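PDB 6FDF: tRNA (cytosine(38)-C(5))-methyltransferase from Schizosaccharomyces pombe, which methylates carbon 5 of cytosine 38 in the anticodon loop of tRNA(Asp), and to a lower level of tRNA(Glu), using S-adenosyl-L-methionine. Local coordinates for residues A136-C139 with R140-L143; L175-K178 with G179-I183; N317-V320 with V321-L324. All coordinates share one frame; numbering follows the deposited sequence. Where two conformers were deposited one is given.

Contact 1. Residues A136-C139 with R140-L143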
loop_
_atom_site.group_PDB
_atom_site.type_symbol
_atom_site.label_atom_id
_atom_site.label_comp_id
_atom_site.label_asym_id
_atom_site.label_seq_id
_atom_site.Cartn_x
_atom_site.Cartn_y
_atom_site.Cartn_z
ATOM N N ALA A 136 -9.528 -14.173 6.612
ATOM C CA ALA A 136 -9.467 -13.401 7.850
ATOM C C ALA A 136 -9.965 -14.224 9.031
ATOM O O ALA A 136 -9.429 -14.118 10.141
ATOM C CB ALA A 136 -10.281 -12.113 7.726
ATOM N N GLU A 137 -10.988 -15.050 8.813
ATOM C CA GLU A 137 -11.484 -15.894 9.892
ATOM C C GLU A 137 -10.404 -16.869 10.343
ATOM O O GLU A 137 -10.193 -17.067 11.546
ATOM C CB GLU A 137 -12.741 -16.632 9.435
ATOM C CG GLU A 137 -13.378 -17.529 10.474
ATOM C CD GLU A 137 -14.515 -18.352 9.893
ATOM O OE1 GLU A 137 -15.296 -17.795 9.095
ATOM O OE2 GLU A 137 -14.624 -19.550 10.227
ATOM N N GLU A 138 -9.684 -17.455 9.384
ATOM C CA GLU A 138 -8.594 -18.368 9.719
ATOM C C GLU A 138 -7.453 -17.634 10.409
ATOM O O GLU A 138 -6.832 -18.166 11.335
ATOM C CB GLU A 138 -8.095 -19.072 8.457
ATOM C CG GLU A 138 -9.131 -19.996 7.832
ATOM C CD GLU A 138 -9.546 -21.110 8.771
ATOM O OE1 GLU A 138 -8.648 -21.806 9.294
ATOM O OE2 GLU A 138 -10.765 -21.283 8.994
ATOM N N CYS A 139 -7.176 -16.404 9.976
ATOM C CA CYS A 139 -6.114 -15.610 10.589
ATOM C C CYS A 139 -6.436 -15.278 12.046
ATOM O O CYS A 139 -5.592 -15.459 12.931
ATOM C CB CYS A 139 -5.894 -14.338 9.775
ATOM S SG CYS A 139 -4.720 -13.183 10.520
ATOM N N ARG A 140 -7.644 -14.769 12.317
ATOM C CA ARG A 140 -8.009 -14.469 13.703
ATOM C C ARG A 140 -7.912 -15.710 14.580
ATOM O O ARG A 140 -7.468 -15.637 15.733
ATOM C CB ARG A 140 -9.431 -13.898 13.778
ATOM C CG ARG A 140 -9.660 -12.651 12.953
ATOM C CD ARG A 140 -11.029 -12.044 13.230
ATOM N NE ARG A 140 -11.302 -10.941 12.318
ATOM C CZ ARG A 140 -11.956 -11.064 11.167
ATOM N NH1 ARG A 140 -12.133 -10.003 10.392
ATOM N NH2 ARG A 140 -12.455 -12.237 10.802
ATOM N N LYS A 141 -8.307 -16.863 14.040
ATOM C CA LYS A 141 -8.328 -18.097 14.815
ATOM C C LYS A 141 -6.922 -18.533 15.222
ATOM O O LYS A 141 -6.671 -18.838 16.395
ATOM C CB LYS A 141 -9.031 -19.187 14.004
ATOM C CG LYS A 141 -9.464 -20.400 14.785
ATOM C CD LYS A 141 -10.720 -21.019 14.171
ATOM C CE LYS A 141 -10.618 -21.141 12.656
ATOM N NZ LYS A 141 -11.848 -21.761 12.065
ATOM N N VAL A 142 -5.984 -18.565 14.273
ATOM C CA VAL A 142 -4.645 -19.043 14.610
ATOM C C VAL A 142 -3.916 -18.029 15.486
ATOM O O VAL A 142 -3.146 -18.404 16.378
ATOM C CB VAL A 142 -3.845 -19.390 13.339
ATOM C CG1 VAL A 142 -3.553 -18.151 12.508
ATOM C CG2 VAL A 142 -2.555 -20.119 13.710
ATOM N N LEU A 143 -4.144 -16.731 15.256
ATOM C CA LEU A 143 -3.507 -15.717 16.092
ATOM C C LEU A 143 -4.021 -15.789 17.525
ATOM O O LEU A 143 -3.235 -15.746 18.479
ATOM C CB LEU A 143 -3.725 -14.322 15.498
ATOM C CG LEU A 143 -3.017 -14.024 14.175
ATOM C CD1 LEU A 143 -3.215 -12.563 13.769
ATOM C CD2 LEU A 143 -1.535 -14.359 14.259
#

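Contact 2. Residues L175-K178 with G179-I183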
loop_
_atom_site.group_PDB
_atom_site.type_symbol
_atom_site.label_atom_id
_atom_site.label_comp_id
_atom_site.label_asym_id
_atom_site.label_seq_id
_atom_site.Cartn_x
_atom_site.Cartn_y
_atom_site.Cartn_z
ATOM N N LEU A 175 1.943 -10.311 20.635
ATOM C CA LEU A 175 1.990 -11.564 21.379
ATOM C C LEU A 175 1.868 -11.315 22.881
ATOM O O LEU A 175 2.534 -10.430 23.431
ATOM C CB LEU A 175 3.296 -12.294 21.069
ATOM C CG LEU A 175 3.489 -13.675 21.694
ATOM C CD1 LEU A 175 2.525 -14.690 21.098
ATOM C CD2 LEU A 175 4.923 -14.119 21.487
ATOM N N ASN A 176 1.017 -12.108 23.541
ATOM C CA ASN A 176 0.876 -12.117 25.003
ATOM C C ASN A 176 0.738 -10.710 25.594
ATOM O O ASN A 176 1.424 -10.338 26.548
ATOM C CB ASN A 176 2.046 -12.862 25.657
ATOM C CG ASN A 176 2.141 -14.316 25.214
ATOM O OD1 ASN A 176 3.235 -14.843 24.997
ATOM N ND2 ASN A 176 0.995 -14.976 25.100
ATOM N N PHE A 177 -0.176 -9.923 25.031
ATOM C CA PHE A 177 -0.448 -8.574 25.520
ATOM C C PHE A 177 -1.847 -8.532 26.123
ATOM O O PHE A 177 -2.827 -8.855 25.443
ATOM C CB PHE A 177 -0.315 -7.542 24.400
ATOM C CG PHE A 177 -0.732 -6.159 24.806
ATOM C CD1 PHE A 177 0.106 -5.372 25.582
ATOM C CD2 PHE A 177 -1.959 -5.645 24.421
ATOM C CE1 PHE A 177 -0.274 -4.098 25.968
ATOM C CE2 PHE A 177 -2.344 -4.372 24.802
ATOM C CZ PHE A 177 -1.498 -3.597 25.574
ATOM N N LYS A 178 -1.939 -8.115 27.386
ATOM C CA LYS A 178 -3.186 -8.155 28.140
ATOM C C LYS A 178 -3.702 -6.768 28.505
ATOM O O LYS A 178 -4.643 -6.655 29.298
ATOM C CB LYS A 178 -3.010 -8.992 29.408
ATOM C CG LYS A 178 -2.607 -10.437 29.159
ATOM C CD LYS A 178 -3.588 -11.142 28.231
ATOM C CE LYS A 178 -3.264 -12.628 28.107
ATOM N NZ LYS A 178 -1.889 -12.861 27.582
ATOM N N GLY A 179 -3.111 -5.715 27.952
ATOM C CA GLY A 179 -3.525 -4.357 28.235
ATOM C C GLY A 179 -4.655 -3.898 27.339
ATOM O O GLY A 179 -5.390 -4.695 26.751
ATOM N N GLU A 180 -4.784 -2.579 27.226
ATOM C CA GLU A 180 -5.864 -1.959 26.473
ATOM C C GLU A 180 -5.276 -1.150 25.328
ATOM O O GLU A 180 -4.347 -0.362 25.531
ATOM C CB GLU A 180 -6.723 -1.065 27.373
ATOM C CG GLU A 180 -7.445 -1.815 28.485
ATOM C CD GLU A 180 -8.613 -2.644 27.980
ATOM O OE1 GLU A 180 -9.198 -2.280 26.937
ATOM O OE2 GLU A 180 -8.948 -3.657 28.631
ATOM N N TRP A 181 -5.804 -1.361 24.126
ATOM C CA TRP A 181 -5.420 -0.559 22.974
ATOM C C TRP A 181 -6.543 -0.617 21.953
ATOM O O TRP A 181 -7.440 -1.461 22.030
ATOM C CB TRP A 181 -4.087 -1.009 22.348
ATOM C CG TRP A 181 -4.026 -2.419 21.801
ATOM C CD1 TRP A 181 -4.742 -3.507 22.214
ATOM C CD2 TRP A 181 -3.177 -2.879 20.741
ATOM N NE1 TRP A 181 -4.394 -4.615 21.471
ATOM C CE2 TRP A 181 -3.435 -4.254 20.561
ATOM C CE3 TRP A 181 -2.226 -2.258 19.923
ATOM C CZ2 TRP A 181 -2.776 -5.019 19.598
ATOM C CZ3 TRP A 181 -1.573 -3.015 18.970
ATOM C CH2 TRP A 181 -1.850 -4.384 18.814
ATOM N N SER A 182 -6.486 0.310 21.004
ATOM C CA SER A 182 -7.517 0.440 19.990
ATOM C C SER A 182 -6.877 0.999 18.732
ATOM O O SER A 182 -5.969 1.830 18.808
ATOM C CB SER A 182 -8.653 1.360 20.459
ATOM O OG SER A 182 -9.526 1.671 19.388
ATOM N N ILE A 183 -7.370 0.547 17.579
ATOM C CA ILE A 183 -6.881 1.061 16.305
ATOM C C ILE A 183 -7.062 2.573 16.227
ATOM O O ILE A 183 -6.277 3.268 15.571
ATOM C CB ILE A 183 -7.583 0.329 15.142
ATOM C CG1 ILE A 183 -6.824 0.541 13.833
ATOM C CG2 ILE A 183 -9.043 0.749 15.022
ATOM C CD1 ILE A 183 -5.762 -0.507 13.583
#

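Contact 3. Residues N317-V320 with V321-L324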
loop_
_atom_site.group_PDB
_atom_site.type_symbol
_atom_site.label_atom_id
_atom_site.label_comp_id
_atom_site.label_asym_id
_atom_site.label_seq_id
_atom_site.Cartn_x
_atom_site.Cartn_y
_atom_site.Cartn_z
ATOM N N ASN A 317 -0.064 2.943 1.694
ATOM C CA ASN A 317 0.227 4.328 2.030
ATOM C C ASN A 317 1.248 4.337 3.162
ATOM O O ASN A 317 0.968 3.859 4.268
ATOM C CB ASN A 317 -1.034 5.097 2.416
ATOM C CG ASN A 317 -0.747 6.558 2.668
ATOM O OD1 ASN A 317 -0.089 6.903 3.651
ATOM N ND2 ASN A 317 -1.197 7.429 1.760
ATOM N N VAL A 318 2.425 4.899 2.870
ATOM C CA VAL A 318 3.564 4.873 3.785
ATOM C C VAL A 318 3.280 5.690 5.040
ATOM O O VAL A 318 3.701 5.321 6.147
ATOM C CB VAL A 318 4.817 5.385 3.048
ATOM C CG1 VAL A 318 5.984 5.563 4.013
ATOM C CG2 VAL A 318 5.191 4.432 1.916
ATOM N N LYS A 319 2.579 6.818 4.887
ATOM C CA LYS A 319 2.254 7.668 6.032
ATOM C C LYS A 319 1.344 6.946 7.019
ATOM O O LYS A 319 1.645 6.875 8.216
ATOM C CB LYS A 319 1.599 8.965 5.552
ATOM C CG LYS A 319 2.540 10.150 5.463
ATOM C CD LYS A 319 3.034 10.563 6.842
ATOM C CE LYS A 319 4.123 11.615 6.742
ATOM N NZ LYS A 319 4.821 11.796 8.039
ATOM N N VAL A 320 0.213 6.422 6.536
ATOM C CA VAL A 320 -0.721 5.710 7.415
ATOM C C VAL A 320 -0.023 4.564 8.140
ATOM O O VAL A 320 -0.169 4.395 9.357
ATOM C CB VAL A 320 -1.943 5.214 6.621
ATOM C CG1 VAL A 320 -2.885 4.430 7.532
ATOM C CG2 VAL A 320 -2.696 6.402 5.997
ATOM N N VAL A 321 0.764 3.769 7.413
ATOM C CA VAL A 321 1.419 2.634 8.057
ATOM C C VAL A 321 2.482 3.090 9.052
ATOM O O VAL A 321 2.713 2.416 10.068
ATOM C CB VAL A 321 1.983 1.692 6.978
ATOM C CG1 VAL A 321 2.793 0.570 7.602
ATOM C CG2 VAL A 321 0.829 1.116 6.177
ATOM N N SER A 322 3.146 4.227 8.801
ATOM C CA SER A 322 4.110 4.731 9.780
ATOM C C SER A 322 3.438 4.992 11.127
ATOM O O SER A 322 4.013 4.712 12.186
ATOM C CB SER A 322 4.792 6.007 9.274
ATOM O OG SER A 322 3.942 7.147 9.347
ATOM N N TYR A 323 2.210 5.514 11.102
ATOM C CA TYR A 323 1.469 5.721 12.343
ATOM C C TYR A 323 1.109 4.396 13.008
ATOM O O TYR A 323 1.222 4.262 14.233
ATOM C CB TYR A 323 0.195 6.522 12.074
ATOM C CG TYR A 323 0.372 7.884 11.457
ATOM C CD1 TYR A 323 1.458 8.688 11.776
ATOM C CD2 TYR A 323 -0.562 8.370 10.554
ATOM C CE1 TYR A 323 1.599 9.951 11.211
ATOM C CE2 TYR A 323 -0.426 9.617 9.982
ATOM C CZ TYR A 323 0.655 10.403 10.309
ATOM O OH TYR A 323 0.777 11.648 9.733
ATOM N N LEU A 324 0.637 3.419 12.226
ATOM C CA LEU A 324 0.264 2.130 12.803
ATOM C C LEU A 324 1.477 1.399 13.361
ATOM O O LEU A 324 1.382 0.730 14.396
ATOM C CB LEU A 324 -0.438 1.266 11.755
ATOM C CG LEU A 324 -1.816 1.776 11.332
ATOM C CD1 LEU A 324 -2.205 1.168 10.011
ATOM C CD2 LEU A 324 -2.871 1.491 12.401
HETATM O O HOH W 1 5.104 9.726 9.874
#

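Contact 1. Residues A136-C139 with R140-L143
Lys-141 reaches back one helical turn to two glutamates, and the three form a salt-bridge network on the outer side of the helix. Its NZ makes a weak hydrogen bond to OE2 of Glu-138, 3.3 Å away, within the closer salt bridge; the second, to OE2 of Glu-137, is long at 4.0 Å. Glu-138 folds back at its second torsion (chi2 -61°), which lays its carboxylate beside the lysine end, whereas Glu-137 stays extended.

Arg-140 also runs back toward the start of the helix, on another side, with one face of its guanidinium over the methyl group of Ala-136, whose CB lies 3.8 Å from NH2. The polar end is held from outside the turn: NE pairs with Glu-152 of the neighbouring strand 148-155, and NH1 bonds to the carbonyl of Glu-131.

These residues belong to helix 134-145, which packs against the main sheet of the Rossmann-like methyltransferase domain. The i to i+4 backbone bonds set this spacing, with Arg-140 N donating to Ala-136 O at 2.9 Å. On the buried side, SG of Cys-139 touches CD1 of Leu-143 at 3.6 Å. A leucine in place of Arg-140 would probably leave Glu-152 without its positive mate and the Glu-131 carbonyl without this donor. Phe-105 and Leu-109 of helix 103-111 meet Cys-139, while Ile-122 and Leu-150 of the sheet receive Leu-143.

Contact 2. Residues L175-K178 with G179-I183
The ring of Phe-177 lies with one face over the backbone of Gly-179, whose N sits 3.4 Å above the ring plane and over its centre. The ring atom CZ approaches CA of the same glycine just as closely, at 3.4 Å. At its rim, Phe-177 turns an edge toward the face of Trp-181, a T-shaped pair in which the phenyl and the five-membered ring have centroids 5.0 Å apart and planes at 70°. The nearest atoms of this pair are CE2 of Phe-177 and CD1 of Trp-181, 3.6 Å apart, and CD2 of the phenyl follows over the indole toward NE1.

The two first torsions bring the rings together from different directions. In Phe-177, CG stands opposite the backbone N (chi1 174°), carrying the phenyl to the inner side of the bend, against Gly-179. Trp-181 instead sets CG between its backbone N and carbonyl carbon (chi1 61°), which swings the indole back to meet the phenyl edge.

This turn lies just beyond strand 168-175, one of the antiparallel strands at the end of the main sheet of the methyltransferase fold. Here the chain leaves the sheet and bends round the phenyl ring. The tight fit depends on the missing side chain of Gly-179: a beta carbon there would fall 2.7 Å from CZ of Phe-177, a clash.

Asn-149 ties both aromatic residues to strand 148-155, its OD1 accepting from NE1 of Trp-181 and its ND2 donating to the carbonyl of Phe-177. Arg-174 makes cation-pi contacts with both rings, while Leu-172, Ile-151 and Leu-328 pack against the indole.

Contact 3. Residues N317-V320 with V321-L324
The carbonyl oxygen of Lys-319 is gripped by two donors from the next turn. OG of Ser-322 gives the shorter bond, 2.6 Å, and the backbone N of Tyr-323 adds the regular helical one to the same oxygen at 3.2 Å. The serine hydroxyl gets there because OG lies between its own backbone N and carbonyl carbon (chi1 75°), folded back against the helix. The same oxygen sits 3.5 Å above the plane of the Tyr-323 ring, toward its rim.

In the conformer given here, one of two for Lys-319, a water joins the lysine tip to this hydroxyl: it accepts from NZ of Lys-319 at 2.8 Å and donates to OG of Ser-322 at 2.9 Å. This lysine chain bends at its second torsion and crosses the tyrosine, with CD 3.8 Å from the phenol OH. Its NZ also bonds to a glycerol probably left by crystallisation.

At the start of helix 318-328, Asn-317 is the N-cap, its OD1 accepting from Val-320 N at 2.9 Å. Away from the polar side, Val-320 and Leu-324 lie side by side and meet Tyr-170 of the central sheet, while Val-321 also reaches Met-23 and Ala-26 of helix 22-29.

With its hydroxyl bonded to a carbonyl within the helix, buried Ser-322 satisfies its own donor; the water then donates a hydrogen bond to OG.

How the contacts relate
The three contacts come in series along the chain, all within the C5-methyltransferase fold, and all are tied to its main sheet. Contact 1, on helix 134-145, precedes strands 148-155 and 168-175; contact 2 follows directly where the latter ends; contact 3 opens helix 318-328 near the end of the chain. Centres of contacts 1 and 2 lie about 17 Å apart without touching, and those of contacts 1 and 3 about 23 Å. Contacts 2 and 3, about 19 Å between centres, meet where CD1 of Ile-183 packs on CD2 of Leu-324 at 3.7 Å. The late helix thus closes back on the loop leaving the sheet, joining distant sequence in one domain.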